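PDB 6NPS: AxyAgu115A from Amphibacillus xylanus NBRC 15112, which is a family GH115 alpha-glucuronidase, a glycoside hydrolase that probably releases glucuronic acid side groups from arabinoglucuronoxylan. Local coordinates for residues A[700-706]-A[738-744]; A[714-720]-A[756-762]. The protein carries 3 engineered substitutions. The contacts are given in a common frame with arbitrary orientation. Residue numbers count along the deposited sequence, not the author numbering.

Contact 1 of 2, residues A[700-706]-A[738-744]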
ATOM      1  N   ALA A 700     -21.918   6.547 -22.444  1.00 39.79           N
ATOM      2  CA  ALA A 700     -21.147   5.848 -21.420  1.00 41.24           C
ATOM      3  C   ALA A 700     -19.936   5.241 -22.116  1.00 40.16           C
ATOM      4  O   ALA A 700     -19.848   5.235 -23.349  1.00 36.27           O
ATOM      5  CB  ALA A 700     -21.975   4.771 -20.722  1.00 38.29           C
ATOM      6  N   SER A 701     -18.999   4.724 -21.324  1.00 35.91           N
ATOM      7  CA  SER A 701     -17.846   4.147 -22.001  1.00 40.20           C
ATOM      8  C   SER A 701     -17.159   3.123 -21.123  1.00 37.52           C
ATOM      9  O   SER A 701     -17.337   3.094 -19.902  1.00 36.98           O
ATOM     10  CB  SER A 701     -16.842   5.223 -22.447  1.00 44.63           C
ATOM     11  OG  SER A 701     -16.366   5.997 -21.384  1.00 45.74           O
ATOM     12  N   PHE A 702     -16.399   2.247 -21.783  1.00 34.17           N
ATOM     13  CA  PHE A 702     -15.471   1.367 -21.088  1.00 31.42           C
ATOM     14  C   PHE A 702     -14.143   1.403 -21.821  1.00 35.82           C
ATOM     15  O   PHE A 702     -14.059   1.883 -22.956  1.00 37.63           O
ATOM     16  CB  PHE A 702     -16.039  -0.062 -20.972  1.00 29.14           C
ATOM     17  CG  PHE A 702     -16.254  -0.777 -22.276  1.00 33.88           C
ATOM     18  CD1 PHE A 702     -17.475  -0.666 -22.971  1.00 36.31           C
ATOM     19  CD2 PHE A 702     -15.258  -1.599 -22.800  1.00 30.96           C
ATOM     20  CE1 PHE A 702     -17.686  -1.377 -24.164  1.00 37.01           C
ATOM     21  CE2 PHE A 702     -15.450  -2.309 -23.976  1.00 39.20           C
ATOM     22  CZ  PHE A 702     -16.674  -2.207 -24.679  1.00 36.91           C
ATOM     23  N   THR A 703     -13.086   0.889 -21.173  1.00 32.25           N
ATOM     24  CA  THR A 703     -11.753   0.959 -21.739  1.00 31.31           C
ATOM     25  C   THR A 703     -11.180  -0.441 -21.844  1.00 33.12           C
ATOM     26  O   THR A 703     -11.484  -1.320 -21.028  1.00 34.47           O
ATOM     27  CB  THR A 703     -10.870   1.891 -20.873  1.00 39.47           C
ATOM     28  OG1 THR A 703     -11.482   3.184 -20.860  1.00 46.48           O
ATOM     29  CG2 THR A 703      -9.441   2.043 -21.427  1.00 38.57           C
ATOM     30  N   ILE A 704     -10.371  -0.647 -22.879  1.00 30.04           N
ATOM     31  CA  ILE A 704      -9.577  -1.858 -23.070  1.00 28.20           C
ATOM     32  C   ILE A 704      -8.102  -1.451 -23.049  1.00 35.18           C
ATOM     33  O   ILE A 704      -7.708  -0.537 -23.786  1.00 34.26           O
ATOM     34  CB  ILE A 704      -9.931  -2.559 -24.398  1.00 31.34           C
ATOM     35  CG1 ILE A 704     -11.438  -2.806 -24.505  1.00 36.53           C
ATOM     36  CG2 ILE A 704      -9.159  -3.892 -24.569  1.00 31.97           C
ATOM     37  CD1 ILE A 704     -11.883  -3.120 -25.926  1.00 36.12           C
ATOM     38  N   SER A 705      -7.288  -2.133 -22.212  1.00 30.34           N
ATOM     39  CA  SER A 705      -5.923  -1.723 -21.921  1.00 30.61           C
ATOM     40  C   SER A 705      -4.956  -2.881 -22.026  1.00 26.98           C
ATOM     41  O   SER A 705      -5.244  -3.996 -21.568  1.00 35.15           O
ATOM     42  CB  SER A 705      -5.780  -1.148 -20.501  1.00 34.29           C
ATOM     43  OG  SER A 705      -6.653  -0.066 -20.337  1.00 35.03           O
ATOM     44  N   SER A 706      -3.770  -2.571 -22.547  1.00 28.78           N
ATOM     45  CA  SER A 706      -2.658  -3.516 -22.640  1.00 32.73           C
ATOM     46  C   SER A 706      -1.992  -3.773 -21.283  1.00 37.17           C
ATOM     47  O   SER A 706      -1.705  -2.840 -20.520  1.00 29.48           O
ATOM     48  CB  SER A 706      -1.574  -2.975 -23.581  1.00 37.08           C
ATOM     49  OG  SER A 706      -2.060  -2.821 -24.897  1.00 43.68           O
ATOM     50  N   LEU A 738      -1.756   1.647 -26.442  1.00 44.86           N
ATOM     51  CA  LEU A 738      -1.808   0.997 -25.140  1.00 47.71           C
ATOM     52  C   LEU A 738      -3.225   0.772 -24.633  1.00 49.46           C
ATOM     53  O   LEU A 738      -3.450  -0.145 -23.836  1.00 48.74           O
ATOM     54  CB  LEU A 738      -1.062   1.838 -24.097  1.00 45.01           C
ATOM     55  CG  LEU A 738       0.353   2.315 -24.429  1.00 46.53           C
ATOM     56  CD1 LEU A 738       1.096   2.852 -23.151  1.00 41.28           C
ATOM     57  CD2 LEU A 738       1.094   1.157 -25.034  1.00 46.51           C
ATOM     58  N   SER A 739      -4.179   1.614 -25.034  1.00 41.28           N
ATOM     59  CA  SER A 739      -5.548   1.457 -24.575  1.00 40.15           C
ATOM     60  C   SER A 739      -6.480   2.010 -25.637  1.00 41.12           C
ATOM     61  O   SER A 739      -6.057   2.717 -26.551  1.00 38.64           O
ATOM     62  CB  SER A 739      -5.791   2.145 -23.211  1.00 46.32           C
ATOM     63  OG  SER A 739      -5.522   3.527 -23.237  1.00 51.94           O
ATOM     64  N   GLU A 740      -7.751   1.641 -25.522  1.00 38.13           N
ATOM     65  CA  GLU A 740      -8.803   2.149 -26.393  1.00 40.24           C
ATOM     66  C   GLU A 740     -10.061   2.369 -25.559  1.00 39.93           C
ATOM     67  O   GLU A 740     -10.427   1.518 -24.741  1.00 38.61           O
ATOM     68  CB  GLU A 740      -9.058   1.164 -27.533  1.00 45.17           C
ATOM     69  CG  GLU A 740     -10.219   1.536 -28.452  1.00 65.94           C
ATOM     70  CD  GLU A 740      -9.853   2.595 -29.483  1.00 80.56           C
ATOM     71  OE1 GLU A 740      -8.704   3.074 -29.455  1.00 85.40           O
ATOM     72  OE2 GLU A 740     -10.718   2.946 -30.321  1.00 86.71           O
ATOM     73  N   THR A 741     -10.708   3.517 -25.724  1.00 37.32           N
ATOM     74  CA  THR A 741     -11.968   3.793 -25.045  1.00 38.01           C
ATOM     75  C   THR A 741     -13.128   3.489 -25.987  1.00 39.99           C
ATOM     76  O   THR A 741     -13.165   4.001 -27.110  1.00 41.37           O
ATOM     77  CB  THR A 741     -12.010   5.246 -24.587  1.00 42.53           C
ATOM     78  OG1 THR A 741     -11.012   5.452 -23.579  1.00 49.82           O
ATOM     79  CG2 THR A 741     -13.397   5.601 -24.038  1.00 43.44           C
ATOM     80  N   ILE A 742     -14.048   2.630 -25.560  1.00 38.46           N
ATOM     81  CA  ILE A 742     -15.182   2.238 -26.391  1.00 37.77           C
ATOM     82  C   ILE A 742     -16.397   2.991 -25.877  1.00 37.30           C
ATOM     83  O   ILE A 742     -16.717   2.922 -24.680  1.00 38.18           O
ATOM     84  CB  ILE A 742     -15.418   0.713 -26.358  1.00 36.61           C
ATOM     85  CG1 ILE A 742     -14.105  -0.078 -26.599  1.00 36.22           C
ATOM     86  CG2 ILE A 742     -16.576   0.306 -27.338  1.00 33.96           C
ATOM     87  CD1 ILE A 742     -13.419   0.159 -27.929  1.00 38.96           C
ATOM     88  N   HIS A 743     -17.060   3.738 -26.761  1.00 38.47           N
ATOM     89  CA  HIS A 743     -18.295   4.408 -26.387  1.00 41.03           C
ATOM     90  C   HIS A 743     -19.487   3.503 -26.630  1.00 37.35           C
ATOM     91  O   HIS A 743     -19.563   2.795 -27.642  1.00 39.63           O
ATOM     92  CB  HIS A 743     -18.434   5.727 -27.148  1.00 42.96           C
ATOM     93  CG  HIS A 743     -17.207   6.562 -27.026  1.00 49.92           C
ATOM     94  ND1 HIS A 743     -16.946   7.331 -25.912  1.00 51.32           N
ATOM     95  CD2 HIS A 743     -16.116   6.659 -27.819  1.00 51.86           C
ATOM     96  CE1 HIS A 743     -15.766   7.903 -26.047  1.00 51.34           C
ATOM     97  NE2 HIS A 743     -15.247   7.523 -27.202  1.00 52.15           N
ATOM     98  N   VAL A 744     -20.434   3.548 -25.702  1.00 35.52           N
ATOM     99  CA  VAL A 744     -21.632   2.722 -25.754  1.00 34.35           C
ATOM    100  C   VAL A 744     -22.825   3.628 -26.047  1.00 38.96           C
ATOM    101  O   VAL A 744     -22.947   4.700 -25.448  1.00 42.53           O
ATOM    102  CB  VAL A 744     -21.848   1.967 -24.430  1.00 33.58           C
ATOM    103  CG1 VAL A 744     -23.052   1.056 -24.547  1.00 33.44           C
ATOM    104  CG2 VAL A 744     -20.611   1.124 -24.090  1.00 37.44           C
TER
HETATM  105  O   HOH W   1     -21.518   6.978 -25.482  1.00 44.03           O
HETATM  106  O   HOH W   2      -2.100  -0.071 -20.813  1.00 30.13           O

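Contact 2 of 2, residues A[714-720]-A[756-762]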
ATOM      1  N   TYR A 714      -9.063  -7.433 -30.032  1.00 41.92           N
ATOM      2  CA  TYR A 714     -10.336  -7.588 -29.351  1.00 40.48           C
ATOM      3  C   TYR A 714     -11.471  -7.586 -30.379  1.00 44.78           C
ATOM      4  O   TYR A 714     -11.320  -7.051 -31.484  1.00 41.16           O
ATOM      5  CB  TYR A 714     -10.538  -6.456 -28.290  1.00 33.04           C
ATOM      6  CG  TYR A 714     -10.369  -5.047 -28.810  1.00 37.57           C
ATOM      7  CD1 TYR A 714     -11.444  -4.359 -29.360  1.00 43.04           C
ATOM      8  CD2 TYR A 714      -9.130  -4.406 -28.763  1.00 40.71           C
ATOM      9  CE1 TYR A 714     -11.302  -3.057 -29.843  1.00 45.58           C
ATOM     10  CE2 TYR A 714      -8.976  -3.109 -29.236  1.00 43.52           C
ATOM     11  CZ  TYR A 714     -10.067  -2.446 -29.781  1.00 48.74           C
ATOM     12  OH  TYR A 714      -9.924  -1.174 -30.265  1.00 53.61           O
ATOM     13  N   HIS A 715     -12.609  -8.179 -30.011  1.00 40.81           N
ATOM     14  CA  HIS A 715     -13.816  -8.179 -30.847  1.00 39.24           C
ATOM     15  C   HIS A 715     -15.026  -7.893 -29.963  1.00 42.20           C
ATOM     16  O   HIS A 715     -15.239  -8.557 -28.938  1.00 46.28           O
ATOM     17  CB  HIS A 715     -13.982  -9.523 -31.590  1.00 46.34           C
ATOM     18  CG  HIS A 715     -12.692 -10.065 -32.142  1.00 61.64           C
ATOM     19  ND1 HIS A 715     -12.091  -9.560 -33.280  1.00 66.22           N
ATOM     20  CD2 HIS A 715     -11.864 -11.040 -31.683  1.00 66.28           C
ATOM     21  CE1 HIS A 715     -10.962 -10.212 -33.508  1.00 67.00           C
ATOM     22  NE2 HIS A 715     -10.800 -11.114 -32.553  1.00 68.49           N
ATOM     23  N   ILE A 716     -15.812  -6.896 -30.339  1.00 38.88           N
ATOM     24  CA  ILE A 716     -16.931  -6.416 -29.542  1.00 38.42           C
ATOM     25  C   ILE A 716     -18.243  -6.658 -30.287  1.00 46.34           C
ATOM     26  O   ILE A 716     -18.372  -6.299 -31.461  1.00 41.75           O
ATOM     27  CB  ILE A 716     -16.742  -4.922 -29.225  1.00 39.18           C
ATOM     28  CG1 ILE A 716     -15.464  -4.745 -28.405  1.00 36.91           C
ATOM     29  CG2 ILE A 716     -17.940  -4.368 -28.479  1.00 41.37           C
ATOM     30  CD1 ILE A 716     -14.789  -3.388 -28.599  1.00 42.25           C
ATOM     31  N   SER A 717     -19.226  -7.238 -29.608  1.00 45.14           N
ATOM     32  CA  SER A 717     -20.550  -7.354 -30.198  1.00 45.13           C
ATOM     33  C   SER A 717     -21.597  -7.167 -29.116  1.00 45.55           C
ATOM     34  O   SER A 717     -21.306  -7.282 -27.914  1.00 41.82           O
ATOM     35  CB  SER A 717     -20.748  -8.709 -30.896  1.00 53.95           C
ATOM     36  OG  SER A 717     -20.663  -9.743 -29.937  1.00 58.63           O
ATOM     37  N   THR A 718     -22.816  -6.850 -29.540  1.00 36.74           N
ATOM     38  CA  THR A 718     -23.924  -6.712 -28.608  1.00 42.81           C
ATOM     39  C   THR A 718     -25.049  -7.657 -28.994  1.00 46.59           C
ATOM     40  O   THR A 718     -25.119  -8.170 -30.116  1.00 46.65           O
ATOM     41  CB  THR A 718     -24.465  -5.266 -28.523  1.00 44.03           C
ATOM     42  OG1 THR A 718     -25.308  -5.015 -29.646  1.00 46.46           O
ATOM     43  CG2 THR A 718     -23.351  -4.242 -28.492  1.00 42.07           C
ATOM     44  N   ASP A 719     -25.936  -7.906 -28.043  1.00 42.86           N
ATOM     45  CA  ASP A 719     -26.988  -8.888 -28.243  1.00 45.57           C
ATOM     46  C   ASP A 719     -28.363  -8.250 -28.415  1.00 48.23           C
ATOM     47  O   ASP A 719     -29.365  -8.942 -28.245  1.00 53.22           O
ATOM     48  CB  ASP A 719     -27.008  -9.871 -27.075  1.00 52.19           C
ATOM     49  CG  ASP A 719     -27.544  -9.243 -25.787  1.00 59.14           C
ATOM     50  OD1 ASP A 719     -27.686  -7.990 -25.698  1.00 52.34           O
ATOM     51  OD2 ASP A 719     -27.828 -10.035 -24.857  1.00 69.05           O
ATOM     52  N   GLN A 720     -28.426  -6.938 -28.677  1.00 48.82           N
ATOM     53  CA  GLN A 720     -29.668  -6.192 -28.876  1.00 47.38           C
ATOM     54  C   GLN A 720     -29.453  -5.149 -29.965  1.00 47.58           C
ATOM     55  O   GLN A 720     -28.412  -4.482 -29.994  1.00 46.64           O
ATOM     56  CB  GLN A 720     -30.110  -5.463 -27.584  1.00 52.97           C
ATOM     57  CG  GLN A 720     -30.207  -6.325 -26.313  1.00 58.70           C
ATOM     58  CD  GLN A 720     -31.523  -7.070 -26.234  1.00 65.67           C
ATOM     59  OE1 GLN A 720     -32.119  -7.369 -27.257  1.00 62.59           O
ATOM     60  NE2 GLN A 720     -31.974  -7.382 -25.022  1.00 71.61           N
ATOM     61  N   GLU A 756     -32.623  -4.575 -20.687  1.00 46.19           N
ATOM     62  CA  GLU A 756     -31.250  -4.918 -20.347  1.00 43.47           C
ATOM     63  C   GLU A 756     -30.577  -5.576 -21.537  1.00 45.94           C
ATOM     64  O   GLU A 756     -31.137  -6.500 -22.138  1.00 47.18           O
ATOM     65  CB  GLU A 756     -31.215  -5.837 -19.133  1.00 54.69           C
ATOM     66  CG  GLU A 756     -29.807  -6.219 -18.699  1.00 68.02           C
ATOM     67  CD  GLU A 756     -29.827  -7.185 -17.540  1.00 80.86           C
ATOM     68  OE1 GLU A 756     -30.119  -6.728 -16.416  1.00 82.63           O
ATOM     69  OE2 GLU A 756     -29.579  -8.397 -17.756  1.00 85.44           O
ATOM     70  N   GLY A 757     -29.399  -5.075 -21.915  1.00 40.60           N
ATOM     71  CA  GLY A 757     -28.644  -5.646 -23.007  1.00 41.13           C
ATOM     72  C   GLY A 757     -27.278  -6.120 -22.518  1.00 42.25           C
ATOM     73  O   GLY A 757     -26.860  -5.847 -21.378  1.00 39.51           O
ATOM     74  N   ARG A 758     -26.572  -6.823 -23.393  1.00 39.47           N
ATOM     75  CA  ARG A 758     -25.240  -7.288 -23.022  1.00 42.53           C
ATOM     76  C   ARG A 758     -24.254  -7.033 -24.147  1.00 41.51           C
ATOM     77  O   ARG A 758     -24.555  -7.271 -25.326  1.00 39.75           O
ATOM     78  CB  ARG A 758     -25.243  -8.783 -22.664  1.00 48.11           C
ATOM     79  CG  ARG A 758     -26.022  -9.100 -21.397  1.00 51.92           C
ATOM     80  CD  ARG A 758     -26.317 -10.593 -21.268  1.00 60.37           C
ATOM     81  NE  ARG A 758     -25.649 -11.151 -20.101  1.00 67.60           N
ATOM     82  CZ  ARG A 758     -26.118 -11.081 -18.858  1.00 75.21           C
ATOM     83  NH1 ARG A 758     -27.284 -10.491 -18.606  1.00 74.37           N
ATOM     84  NH2 ARG A 758     -25.411 -11.611 -17.860  1.00 77.52           N
ATOM     85  N   ILE A 759     -23.079  -6.543 -23.769  1.00 36.60           N
ATOM     86  CA  ILE A 759     -21.954  -6.360 -24.671  1.00 37.51           C
ATOM     87  C   ILE A 759     -20.957  -7.483 -24.405  1.00 40.40           C
ATOM     88  O   ILE A 759     -20.619  -7.763 -23.245  1.00 42.02           O
ATOM     89  CB  ILE A 759     -21.291  -4.982 -24.445  1.00 42.71           C
ATOM     90  CG1 ILE A 759     -22.304  -3.839 -24.601  1.00 39.31           C
ATOM     91  CG2 ILE A 759     -20.031  -4.817 -25.336  1.00 40.62           C
ATOM     92  CD1 ILE A 759     -21.807  -2.543 -23.966  1.00 37.91           C
ATOM     93  N   THR A 760     -20.466  -8.115 -25.460  1.00 37.80           N
ATOM     94  CA  THR A 760     -19.458  -9.154 -25.322  1.00 38.27           C
ATOM     95  C   THR A 760     -18.126  -8.654 -25.876  1.00 37.49           C
ATOM     96  O   THR A 760     -18.059  -8.190 -27.017  1.00 38.20           O
ATOM     97  CB  THR A 760     -19.899 -10.423 -26.032  1.00 42.84           C
ATOM     98  OG1 THR A 760     -20.946 -11.034 -25.266  1.00 44.61           O
ATOM     99  CG2 THR A 760     -18.705 -11.394 -26.159  1.00 49.29           C
ATOM    100  N   VAL A 761     -17.072  -8.724 -25.062  1.00 32.67           N
ATOM    101  CA  VAL A 761     -15.733  -8.296 -25.468  1.00 30.51           C
ATOM    102  C   VAL A 761     -14.839  -9.529 -25.456  1.00 40.36           C
ATOM    103  O   VAL A 761     -14.514 -10.053 -24.379  1.00 38.96           O
ATOM    104  CB  VAL A 761     -15.144  -7.231 -24.544  1.00 35.15           C
ATOM    105  CG1 VAL A 761     -13.774  -6.804 -25.084  1.00 38.28           C
ATOM    106  CG2 VAL A 761     -16.090  -6.045 -24.427  1.00 44.21           C
ATOM    107  N   LYS A 762     -14.389  -9.954 -26.631  1.00 31.32           N
ATOM    108  CA  LYS A 762     -13.514 -11.109 -26.737  1.00 41.39           C
ATOM    109  C   LYS A 762     -12.076 -10.639 -26.881  1.00 44.37           C
ATOM    110  O   LYS A 762     -11.782  -9.725 -27.667  1.00 40.42           O
ATOM    111  CB  LYS A 762     -13.934 -12.024 -27.888  1.00 48.00           C
ATOM    112  CG  LYS A 762     -15.113 -12.871 -27.454  1.00 60.64           C
ATOM    113  CD  LYS A 762     -15.383 -14.071 -28.346  1.00 74.14           C
ATOM    114  CE  LYS A 762     -15.179 -13.738 -29.809  1.00 81.14           C
ATOM    115  NZ  LYS A 762     -16.452 -13.393 -30.515  1.00 86.27           N
TER
HETATM  116  O   HOH W   3     -17.747 -10.329 -29.147  1.00 42.99           O
HETATM  117  O   HOH W   4     -29.559  -9.508 -22.391  1.00 59.94           O

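Contact 1 of 2, residues A[700-706]-A[738-744]
Leu738 precedes the second strand, and its carbonyl O already accepts the backbone N of Ser706 at 2.8 Å. From Ser739 onward the chain runs antiparallel to strand 700-706, the two axes 4.6 Å apart at closest approach. Ser739 forms a non-hydrogen-bonded pair with Ser705, whereas Glu740 is bonded both ways to Ile704: Glu740 N to Ile704 O at 2.8 Å, Ile704 N to Glu740 O at 2.9 Å. The carboxylate of Glu740 turns away to a salt bridge with Lys737. These are neighbouring strands in one sheet of a two-sheet beta-sandwich, so alternate side chains enter its core. Thr741 faces the other way, beside Thr703, whose OG1 is hydrogen-bonded to Asp671. Ile742 returns to the core: its CB lies 3.8 Å from the centroid of the Phe702 ring in a CH-pi contact over the face, and its CG1 meets Ile704 CD1 at 3.8 Å. After His743, on the outer face with Ser701, Val744 sets CG2 3.8 Å from CD1 at the edge of the Phe702 ring.

Contact 2 of 2, residues A[714-720]-A[756-762]
Two antiparallel strands of the second sheet of a beta-sandwich meet here, with Ile716, Thr718, Ile759 and Val761 on the face turned to the first sheet. Both isoleucines adopt the m,t rotamer and touch through their CG2 atoms, Ile716 to Ile759, at 3.8 Å; Val761, in the t rotamer, brings CG2 to 4.2 Å from Ile716 CG1. The p rotamer of Thr718 accompanies a hydrogen bond from its side-chain hydroxyl group to the carbonyl of Leu723. On the outer face lie His715, Ser717, Thr760 and Lys762, and the His715 ring is held by Asn729. Main-chain bonds run both ways in the His715-Lys762 and Ser717-Thr760 pairs. Beyond Thr718 the chain leaves the strand, and side chains replace backbone acceptors and donors: Asp719, with chi1 at 72°, points toward the partner strand, and its own N still reaches Arg758 O at 3.1 Å. Its OD1 accepts Arg758 N at 2.8 Å, while Gln720, folded m,m, donates NE2 to Glu756 O at 3.1 Å.

In the fold
Contacts 1 and 2 lie in the two facing sheets of one beta-sandwich, their centres 13 Å apart. Contact 1 belongs to the antiparallel sheet that includes strands 666-670 and 723-725, contact 2 to the mixed sheet that includes 766-775 and 729-732. Strand 700-706 is followed by 712-718, and 739-746 by 754-763; each step carries the chain from one sheet to the other, as do those through 723-725 and 729-732 between them, and the contacts' segments alternate in sequence. Core side chains close the gap: Ile704 CD1 meets Tyr714 CD1 at 3.7 Å, Phe702 CE2 meets Val761 CG2 at 3.8 Å, and Val744 CG1 meets Ile759 CD1 at 3.9 Å. The sandwich lies far from the chain centre.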